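Putative sugar binding protein (Bacteroides vulgatus ATCC 8482, PDB 3KEZ) probably binds sugars at the bacterial outer membrane, as a calcium-containing member of the SusD family of nutrient-binding proteins. Local coordinates at residues 261-267 with 325-331; 272-278 with 315-319. One frame throughout, in Å; residues are numbered along the deposited sequence.

Contact 1. Residues 261-267 with 325-331. With CA (calcium ion), chain C.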
ATOM      1  N   ASN A 261      -6.353   6.182 -13.289  1.00 10.44           N
ATOM      2  CA  ASN A 261      -5.780   5.871 -14.601  1.00 13.58           C
ATOM      3  C   ASN A 261      -6.851   6.065 -15.682  1.00 15.95           C
ATOM      4  O   ASN A 261      -8.012   5.673 -15.503  1.00 16.40           O
ATOM      5  CB  ASN A 261      -5.272   4.412 -14.592  1.00 11.98           C
ATOM      6  CG  ASN A 261      -4.051   4.229 -13.695  1.00 15.83           C
ATOM      7  OD1 ASN A 261      -3.177   5.094 -13.663  1.00 14.19           O
ATOM      8  ND2 ASN A 261      -3.992   3.110 -12.945  1.00  8.63           N
ATOM      9  N   LEU A 262      -6.477   6.659 -16.810  1.00 22.09           N
ATOM     10  CA  LEU A 262      -7.472   6.986 -17.869  1.00 23.59           C
ATOM     11  C   LEU A 262      -7.079   6.437 -19.233  1.00 25.56           C
ATOM     12  O   LEU A 262      -5.898   6.332 -19.532  1.00 26.96           O
ATOM     13  CB  LEU A 262      -7.661   8.501 -17.956  1.00 22.74           C
ATOM     14  CG  LEU A 262      -8.112   9.206 -16.671  1.00 18.63           C
ATOM     15  CD1 LEU A 262      -7.997  10.696 -16.853  1.00 17.70           C
ATOM     16  CD2 LEU A 262      -9.561   8.781 -16.273  1.00 17.24           C
ATOM     17  N   THR A 263      -8.070   6.099 -20.065  1.00 25.95           N
ATOM     18  CA  THR A 263      -7.805   5.685 -21.453  1.00 25.55           C
ATOM     19  C   THR A 263      -6.807   6.634 -22.131  1.00 25.43           C
ATOM     20  O   THR A 263      -5.942   6.194 -22.877  1.00 24.16           O
ATOM     21  CB  THR A 263      -9.108   5.600 -22.293  1.00 26.29           C
ATOM     22  OG1 THR A 263      -9.976   4.600 -21.734  1.00 25.30           O
ATOM     23  CG2 THR A 263      -8.803   5.272 -23.767  1.00 16.85           C
ATOM     24  N   THR A 264      -6.912   7.922 -21.815  1.00 26.19           N
ATOM     25  CA  THR A 264      -6.098   8.965 -22.439  1.00 27.80           C
ATOM     26  C   THR A 264      -4.890   9.347 -21.591  1.00 27.30           C
ATOM     27  O   THR A 264      -4.199  10.317 -21.861  1.00 26.68           O
ATOM     28  CB  THR A 264      -6.970  10.217 -22.709  1.00 29.14           C
ATOM     29  OG1 THR A 264      -7.608  10.616 -21.489  1.00 33.42           O
ATOM     30  CG2 THR A 264      -8.028   9.898 -23.781  1.00 30.90           C
ATOM     31  N   ASP A 265      -4.632   8.553 -20.567  1.00 29.95           N
ATOM     32  CA  ASP A 265      -3.544   8.798 -19.646  1.00 27.20           C
ATOM     33  C   ASP A 265      -3.235   7.474 -18.962  1.00 24.46           C
ATOM     34  O   ASP A 265      -3.524   7.300 -17.773  1.00 26.65           O
ATOM     35  CB  ASP A 265      -3.986   9.812 -18.618  1.00 28.54           C
ATOM     36  CG  ASP A 265      -2.893  10.130 -17.614  1.00 32.44           C
ATOM     37  OD1 ASP A 265      -1.698  10.151 -18.011  1.00 33.11           O
ATOM     38  OD2 ASP A 265      -3.249  10.378 -16.442  1.00 35.57           O
ATOM     39  N   SER A 266      -2.692   6.537 -19.739  1.00 19.01           N
ATOM     40  CA  SER A 266      -2.657   5.134 -19.366  1.00 15.56           C
ATOM     41  C   SER A 266      -1.312   4.705 -18.775  1.00 14.98           C
ATOM     42  O   SER A 266      -0.257   5.106 -19.281  1.00 13.34           O
ATOM     43  CB  SER A 266      -2.996   4.251 -20.572  1.00 15.28           C
ATOM     44  OG  SER A 266      -2.785   2.896 -20.255  1.00 15.46           O
ATOM     45  N   PRO A 267      -1.349   3.879 -17.707  1.00 13.42           N
ATOM     46  CA  PRO A 267      -0.116   3.335 -17.161  1.00 13.15           C
ATOM     47  C   PRO A 267       0.478   2.212 -17.980  1.00 13.49           C
ATOM     48  O   PRO A 267       1.601   1.794 -17.703  1.00 15.29           O
ATOM     49  CB  PRO A 267      -0.539   2.816 -15.776  1.00 11.74           C
ATOM     50  CG  PRO A 267      -1.955   2.445 -15.964  1.00 17.87           C
ATOM     51  CD  PRO A 267      -2.494   3.564 -16.836  1.00 12.64           C
ATOM     52  N   GLU A 325     -13.497   1.502 -20.436  1.00 13.85           N
ATOM     53  CA  GLU A 325     -12.028   1.399 -20.356  1.00 14.30           C
ATOM     54  C   GLU A 325     -11.517  -0.011 -20.566  1.00 15.61           C
ATOM     55  O   GLU A 325     -12.210  -0.977 -20.312  1.00 16.34           O
ATOM     56  CB  GLU A 325     -11.536   1.834 -18.993  1.00 14.38           C
ATOM     57  CG  GLU A 325     -11.667   3.265 -18.727  1.00 13.08           C
ATOM     58  CD  GLU A 325     -11.058   3.640 -17.390  1.00 15.40           C
ATOM     59  OE1 GLU A 325     -10.978   2.748 -16.491  1.00 15.65           O
ATOM     60  OE2 GLU A 325     -10.648   4.819 -17.256  1.00 17.13           O
ATOM     61  N   ASN A 326     -10.282  -0.113 -21.023  1.00 16.27           N
ATOM     62  CA  ASN A 326      -9.566  -1.383 -21.049  1.00 18.04           C
ATOM     63  C   ASN A 326      -9.161  -1.735 -19.598  1.00 13.30           C
ATOM     64  O   ASN A 326      -9.036  -0.854 -18.767  1.00  9.09           O
ATOM     65  CB  ASN A 326      -8.316  -1.227 -21.934  1.00 20.32           C
ATOM     66  CG  ASN A 326      -7.614  -2.542 -22.210  1.00 29.51           C
ATOM     67  OD1 ASN A 326      -6.736  -2.974 -21.446  1.00 28.73           O
ATOM     68  ND2 ASN A 326      -7.960  -3.165 -23.338  1.00 34.87           N
ATOM     69  N   ILE A 327      -8.957  -3.008 -19.299  1.00 12.13           N
ATOM     70  CA  ILE A 327      -8.434  -3.391 -17.963  1.00 11.79           C
ATOM     71  C   ILE A 327      -7.105  -2.680 -17.655  1.00 13.48           C
ATOM     72  O   ILE A 327      -6.764  -2.447 -16.491  1.00 12.50           O
ATOM     73  CB  ILE A 327      -8.246  -4.906 -17.803  1.00 13.54           C
ATOM     74  CG1 ILE A 327      -7.369  -5.496 -18.922  1.00 17.70           C
ATOM     75  CG2 ILE A 327      -9.613  -5.602 -17.729  1.00 16.65           C
ATOM     76  CD1 ILE A 327      -6.948  -6.939 -18.684  1.00 10.66           C
ATOM     77  N   THR A 328      -6.336  -2.348 -18.687  1.00  8.87           N
ATOM     78  CA  THR A 328      -5.109  -1.617 -18.476  1.00 11.87           C
ATOM     79  C   THR A 328      -5.277  -0.349 -17.614  1.00 12.66           C
ATOM     80  O   THR A 328      -4.385   0.013 -16.839  1.00 12.10           O
ATOM     81  CB  THR A 328      -4.485  -1.222 -19.822  1.00 13.61           C
ATOM     82  OG1 THR A 328      -4.077  -2.409 -20.513  1.00 18.60           O
ATOM     83  CG2 THR A 328      -3.308  -0.334 -19.607  1.00 14.96           C
ATOM     84  N   ASP A 329      -6.421   0.319 -17.743  1.00 11.35           N
ATOM     85  CA  ASP A 329      -6.606   1.610 -17.130  1.00  9.74           C
ATOM     86  C   ASP A 329      -7.461   1.565 -15.876  1.00 10.81           C
ATOM     87  O   ASP A 329      -7.931   2.611 -15.411  1.00 12.56           O
ATOM     88  CB  ASP A 329      -7.151   2.571 -18.168  1.00 11.84           C
ATOM     89  CG  ASP A 329      -6.200   2.730 -19.324  1.00 17.97           C
ATOM     90  OD1 ASP A 329      -4.981   2.827 -19.045  1.00 15.44           O
ATOM     91  OD2 ASP A 329      -6.653   2.714 -20.490  1.00 12.15           O
ATOM     92  N   ALA A 330      -7.584   0.377 -15.270  1.00 10.34           N
ATOM     93  CA  ALA A 330      -8.240   0.244 -13.980  1.00  9.76           C
ATOM     94  C   ALA A 330      -7.532   1.121 -12.973  1.00 10.43           C
ATOM     95  O   ALA A 330      -6.280   1.183 -12.938  1.00  9.70           O
ATOM     96  CB  ALA A 330      -8.242  -1.206 -13.510  1.00  8.29           C
ATOM     97  N   ASN A 331      -8.341   1.795 -12.158  1.00 12.02           N
ATOM     98  CA  ASN A 331      -7.864   2.579 -11.032  1.00 10.44           C
ATOM     99  C   ASN A 331      -7.340   1.659  -9.950  1.00 11.20           C
ATOM    100  O   ASN A 331      -7.699   0.484  -9.906  1.00 11.20           O
ATOM    101  CB  ASN A 331      -8.995   3.464 -10.466  1.00 10.90           C
ATOM    102  CG  ASN A 331      -9.452   4.578 -11.453  1.00 14.64           C
ATOM    103  OD1 ASN A 331      -8.867   4.739 -12.520  1.00 12.19           O
ATOM    104  ND2 ASN A 331     -10.493   5.354 -11.071  1.00 11.50           N
TER
HETATM  105 CA    CA C 501      -9.686   4.069 -14.801  1.00 31.50          CA
HETATM  106  O   HOH W   1      -8.939   2.133 -21.536  1.00 16.87           O
HETATM  107  O   HOH W   2     -10.756   6.337 -19.136  1.00 20.87           O
HETATM  108  O   HOH W   3     -11.371   6.038 -14.670  1.00 14.45           O

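Contact 2. Residues 272-278 with 315-319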
HETATM    1  N   MSE A 272      -1.561  -2.996 -12.624  1.00  7.63           N
HETATM    2  CA  MSE A 272      -2.260  -4.067 -11.869  1.00  8.11           C
HETATM    3  C   MSE A 272      -3.432  -4.639 -12.644  1.00  9.16           C
HETATM    4  O   MSE A 272      -3.674  -5.858 -12.612  1.00  8.72           O
HETATM    5  CB  MSE A 272      -2.705  -3.572 -10.487  1.00  6.24           C
HETATM    6  CG  MSE A 272      -1.551  -3.175  -9.556  1.00 10.06           C
HETATM    7 SE   MSE A 272      -0.504  -4.713  -9.136  0.75  2.00          SE
HETATM    8  CE  MSE A 272      -1.654  -5.581  -7.787  1.00 10.61           C
ATOM      9  N   GLY A 273      -4.145  -3.762 -13.361  1.00 10.54           N
ATOM     10  CA  GLY A 273      -5.293  -4.155 -14.146  1.00  8.71           C
ATOM     11  C   GLY A 273      -4.935  -5.183 -15.198  1.00 10.35           C
ATOM     12  O   GLY A 273      -5.710  -6.104 -15.452  1.00 10.56           O
ATOM     13  N   TYR A 274      -3.769  -5.017 -15.819  1.00 11.29           N
ATOM     14  CA  TYR A 274      -3.308  -5.975 -16.829  1.00 11.13           C
ATOM     15  C   TYR A 274      -2.558  -7.168 -16.208  1.00 13.40           C
ATOM     16  O   TYR A 274      -2.592  -8.267 -16.753  1.00 10.59           O
ATOM     17  CB  TYR A 274      -2.431  -5.275 -17.854  1.00 11.19           C
ATOM     18  CG  TYR A 274      -2.547  -5.795 -19.264  1.00 11.74           C
ATOM     19  CD1 TYR A 274      -3.636  -5.472 -20.072  1.00 12.42           C
ATOM     20  CD2 TYR A 274      -1.540  -6.584 -19.806  1.00  5.87           C
ATOM     21  CE1 TYR A 274      -3.720  -5.954 -21.397  1.00 17.99           C
ATOM     22  CE2 TYR A 274      -1.625  -7.062 -21.110  1.00 13.73           C
ATOM     23  CZ  TYR A 274      -2.701  -6.738 -21.896  1.00 16.44           C
ATOM     24  OH  TYR A 274      -2.731  -7.220 -23.174  1.00 23.98           O
ATOM     25  N   LEU A 275      -1.879  -6.983 -15.076  1.00 13.93           N
ATOM     26  CA  LEU A 275      -1.135  -8.123 -14.496  1.00 11.72           C
ATOM     27  C   LEU A 275      -2.084  -9.142 -13.856  1.00 11.75           C
ATOM     28  O   LEU A 275      -1.836 -10.351 -13.903  1.00 10.53           O
ATOM     29  CB  LEU A 275      -0.095  -7.660 -13.475  1.00  8.79           C
ATOM     30  CG  LEU A 275       1.033  -6.755 -14.000  1.00  7.25           C
ATOM     31  CD1 LEU A 275       1.794  -6.163 -12.821  1.00  9.15           C
ATOM     32  CD2 LEU A 275       1.936  -7.529 -14.932  1.00  7.43           C
ATOM     33  N   ASN A 276      -3.210  -8.659 -13.329  1.00 12.17           N
ATOM     34  CA  ASN A 276      -4.097  -9.514 -12.520  1.00 11.22           C
ATOM     35  C   ASN A 276      -5.286  -9.979 -13.315  1.00 14.13           C
ATOM     36  O   ASN A 276      -6.408  -9.813 -12.880  1.00 14.26           O
ATOM     37  CB  ASN A 276      -4.563  -8.729 -11.271  1.00 12.16           C
ATOM     38  CG  ASN A 276      -3.457  -8.596 -10.218  1.00 15.28           C
ATOM     39  OD1 ASN A 276      -3.401  -9.401  -9.277  1.00 16.67           O
ATOM     40  ND2 ASN A 276      -2.567  -7.584 -10.377  1.00  8.33           N
ATOM     41  N   SER A 277      -5.048 -10.509 -14.516  1.00 14.20           N
ATOM     42  CA  SER A 277      -6.146 -10.881 -15.407  1.00 13.50           C
ATOM     43  C   SER A 277      -5.666 -11.870 -16.439  1.00 11.76           C
ATOM     44  O   SER A 277      -4.556 -11.758 -16.946  1.00 11.15           O
ATOM     45  CB  SER A 277      -6.730  -9.662 -16.149  1.00 14.47           C
ATOM     46  OG  SER A 277      -7.528 -10.065 -17.262  1.00 13.22           O
ATOM     47  N   TYR A 278      -6.523 -12.831 -16.772  1.00 15.30           N
ATOM     48  CA  TYR A 278      -6.150 -13.801 -17.787  1.00 12.31           C
ATOM     49  C   TYR A 278      -6.407 -13.214 -19.182  1.00 13.51           C
ATOM     50  O   TYR A 278      -6.056 -13.840 -20.189  1.00 13.29           O
ATOM     51  CB  TYR A 278      -6.829 -15.168 -17.570  1.00 13.00           C
ATOM     52  CG  TYR A 278      -8.325 -15.162 -17.571  1.00  8.21           C
ATOM     53  CD1 TYR A 278      -9.039 -15.035 -18.764  1.00 16.61           C
ATOM     54  CD2 TYR A 278      -9.023 -15.300 -16.398  1.00  7.74           C
ATOM     55  CE1 TYR A 278     -10.418 -15.040 -18.768  1.00 19.14           C
ATOM     56  CE2 TYR A 278     -10.399 -15.314 -16.382  1.00 13.28           C
ATOM     57  CZ  TYR A 278     -11.087 -15.174 -17.564  1.00 20.75           C
ATOM     58  OH  TYR A 278     -12.441 -15.188 -17.553  1.00 19.51           O
ATOM     59  N   TYR A 315      -7.439 -15.341 -10.616  1.00  9.93           N
ATOM     60  CA  TYR A 315      -6.914 -13.990 -10.528  1.00 11.07           C
ATOM     61  C   TYR A 315      -7.775 -13.150  -9.588  1.00 12.07           C
ATOM     62  O   TYR A 315      -8.963 -13.421  -9.422  1.00 10.86           O
ATOM     63  CB  TYR A 315      -6.880 -13.364 -11.928  1.00  8.34           C
ATOM     64  CG  TYR A 315      -5.891 -14.085 -12.802  1.00  8.80           C
ATOM     65  CD1 TYR A 315      -4.575 -13.686 -12.825  1.00 13.22           C
ATOM     66  CD2 TYR A 315      -6.242 -15.245 -13.500  1.00 12.73           C
ATOM     67  CE1 TYR A 315      -3.640 -14.373 -13.532  1.00 10.54           C
ATOM     68  CE2 TYR A 315      -5.304 -15.945 -14.242  1.00 10.05           C
ATOM     69  CZ  TYR A 315      -4.001 -15.482 -14.256  1.00 10.85           C
ATOM     70  OH  TYR A 315      -3.037 -16.107 -14.962  1.00 11.35           O
ATOM     71  N   VAL A 316      -7.172 -12.142  -8.964  1.00 10.97           N
ATOM     72  CA  VAL A 316      -7.915 -11.239  -8.103  1.00  9.48           C
ATOM     73  C   VAL A 316      -8.437 -10.095  -8.960  1.00  9.41           C
ATOM     74  O   VAL A 316      -7.693  -9.247  -9.418  1.00 10.58           O
ATOM     75  CB  VAL A 316      -7.065 -10.723  -6.950  1.00  8.37           C
ATOM     76  CG1 VAL A 316      -7.860  -9.738  -6.067  1.00 10.09           C
ATOM     77  CG2 VAL A 316      -6.543 -11.924  -6.126  1.00 11.48           C
ATOM     78  N   ASN A 317      -9.743 -10.081  -9.163  1.00 10.02           N
ATOM     79  CA  ASN A 317     -10.395  -9.167 -10.096  1.00 10.03           C
ATOM     80  C   ASN A 317     -10.822  -7.873  -9.402  1.00  9.43           C
ATOM     81  O   ASN A 317     -11.989  -7.439  -9.506  1.00 13.59           O
ATOM     82  CB  ASN A 317     -11.625  -9.873 -10.716  1.00 10.99           C
ATOM     83  CG  ASN A 317     -12.111  -9.199 -11.983  1.00 16.27           C
ATOM     84  OD1 ASN A 317     -11.301  -8.724 -12.766  1.00 14.97           O
ATOM     85  ND2 ASN A 317     -13.436  -9.136 -12.180  1.00 14.26           N
ATOM     86  N   LYS A 318      -9.880  -7.237  -8.718  1.00  9.00           N
ATOM     87  CA  LYS A 318     -10.154  -5.961  -8.029  1.00 10.91           C
ATOM     88  C   LYS A 318      -9.899  -4.747  -8.900  1.00  9.22           C
ATOM     89  O   LYS A 318     -10.390  -3.659  -8.618  1.00 11.73           O
ATOM     90  CB  LYS A 318      -9.311  -5.839  -6.755  1.00  7.05           C
ATOM     91  CG  LYS A 318      -9.691  -6.855  -5.698  1.00  8.04           C
ATOM     92  CD  LYS A 318      -8.822  -6.764  -4.436  1.00  8.58           C
ATOM     93  CE  LYS A 318      -9.486  -7.458  -3.255  1.00  6.14           C
ATOM     94  NZ  LYS A 318      -8.683  -7.355  -1.968  1.00  6.08           N
ATOM     95  N   TYR A 319      -9.079  -4.933  -9.915  1.00  7.62           N
ATOM     96  CA  TYR A 319      -8.736  -3.860 -10.831  1.00  9.64           C
ATOM     97  C   TYR A 319      -9.696  -3.909 -12.014  1.00 11.39           C
ATOM     98  O   TYR A 319      -9.379  -4.398 -13.094  1.00  9.64           O
ATOM     99  CB  TYR A 319      -7.282  -4.013 -11.224  1.00  6.50           C
ATOM    100  CG  TYR A 319      -6.437  -3.914  -9.974  1.00 10.07           C
ATOM    101  CD1 TYR A 319      -6.133  -2.668  -9.403  1.00 13.07           C
ATOM    102  CD2 TYR A 319      -6.013  -5.060  -9.298  1.00  8.61           C
ATOM    103  CE1 TYR A 319      -5.415  -2.577  -8.209  1.00 12.00           C
ATOM    104  CE2 TYR A 319      -5.293  -4.972  -8.088  1.00  5.22           C
ATOM    105  CZ  TYR A 319      -4.984  -3.743  -7.568  1.00 12.52           C
ATOM    106  OH  TYR A 319      -4.242  -3.691  -6.404  1.00 10.62           O
TER
HETATM  107  O   HOH W   4      -8.124  -6.586 -14.130  1.00 11.66           O
HETATM  108  O   HOH W   5      -4.438 -11.774  -9.758  1.00  8.14           O
HETATM  109  O   HOH W   6      -7.827  -7.312 -11.471  1.00  8.59           O
HETATM  110  O   HOH W   7      -9.116 -10.513 -13.015  1.00 13.81           O

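Contact 1. Residues 261-267 with 325-331
Glu325 and Asn261 meet across a calcium ion, and the contact supplies most of the protein shell of this calcium site, built from two loops of the SusD-family fold. Glu325 reaches in with its chain extended beyond CG and grips the calcium through both carboxylate oxygens, OE1 at 2.5 Å and OE2 at 2.7 Å, bringing negative charge to a shell otherwise made of neutral oxygens. A water accepts a hydrogen bond from Thr263 N and donates to OE2, tying the carboxylate to the beta turn from Leu262 to Asp265. Next, Asn326 gives its N-H to a second water, which also bonds Thr263 OG1 and Asp329 OD2. Asn326 OD1 accepts from Thr328 N, closing an Asx turn at the start of the short 3-10 segment 327-328, and from Thr328 OG1 as well. Thr328 O, which accepts from Ser271 OG, also lies 3.5 Å from Pro267 CG. Asp329 serves two ways: its backbone O binds calcium at 2.4 Å, while its side chain lies across that of Thr263 at about a right angle, with OD2 lying 3.3 Å from Thr263 CA. The buried Ala330 contributes its carbonyl O to a nearly straight bond from Asn261 ND2 (3.0 Å, 173°) that lies in the amide plane of Asn261; the same ND2 also bonds Ser41. At Asn331 an amide suits the place, because ND2 can donate to Glu258 while OD1 faces the metal. Gln322 and a water complete the shell together with Asn261 O. Besides binding the calcium at 2.5 Å, Asn331 OD1 accepts from Asn261 N at 3.0 Å, the donor standing 46° out of the carbonyl plane.

Contact 2. Residues 272-278 with 315-319
The short helix 272-275 and the turn that leaves it pack against the last strand of a beta hairpin and the loop beyond, with Met272, a selenomethionine here, on Tyr319. Met272 CB sits squarely over one face of the Tyr319 ring, 3.5 Å from its centroid, in a CH-pi contact. The chain is bent at chi2 (-65°) and chi3 (-78°), which brings Met272 CE to 3.5 Å from Tyr319 OH and leaves SE in an oblique Met-aromatic contact. Tyr319 CB comes to 3.5 Å from Gly273 CA. Tyr319 OH bonds to Ala394 O. A leucine in place of this tyrosine would probably leave the carbonyl without that hydroxyl and the selenomethionine without an aromatic face to lie on. At the helix end Asn276 folds its amide back, ND2 donating to Met272 O (3.0 Å), which also accepts from Asn276 N. Strand 313-316, paired antiparallel with 306-309, and the loop after it are joined to Asn276 through waters: one bridges Asn276 OD1 and Val316 N, another Asn276 O and Asn317 OD1. The Tyr315 ring lies with one face under the Ser277-Tyr278 peptide, Tyr278 N being 4.0 Å above its plane, and Tyr278 CB touches Tyr315 CE2 at 3.7 Å.

Along the chain the contacts are nested: 261-267 is followed by 272-278, then 315-319, and finally 325-331, so contact 2 lies inside the loop closed by contact 1. Their centres are about 13 Å apart, on the same side of the chain's centre. They touch directly, for Ala330 CB packs on Tyr319 O at 3.4 Å and Ile327 CD1 on Ser277 OG at 3.5 Å. Strand 332-336, which follows contact 1, also receives Met272 and Tyr319 through Ile332. The calcium-binding loops and the buried aromatic contact thus lie side by side within one SusD-family region, with about 9 Å between the metal and the nearest atom of the Tyr319 side chain.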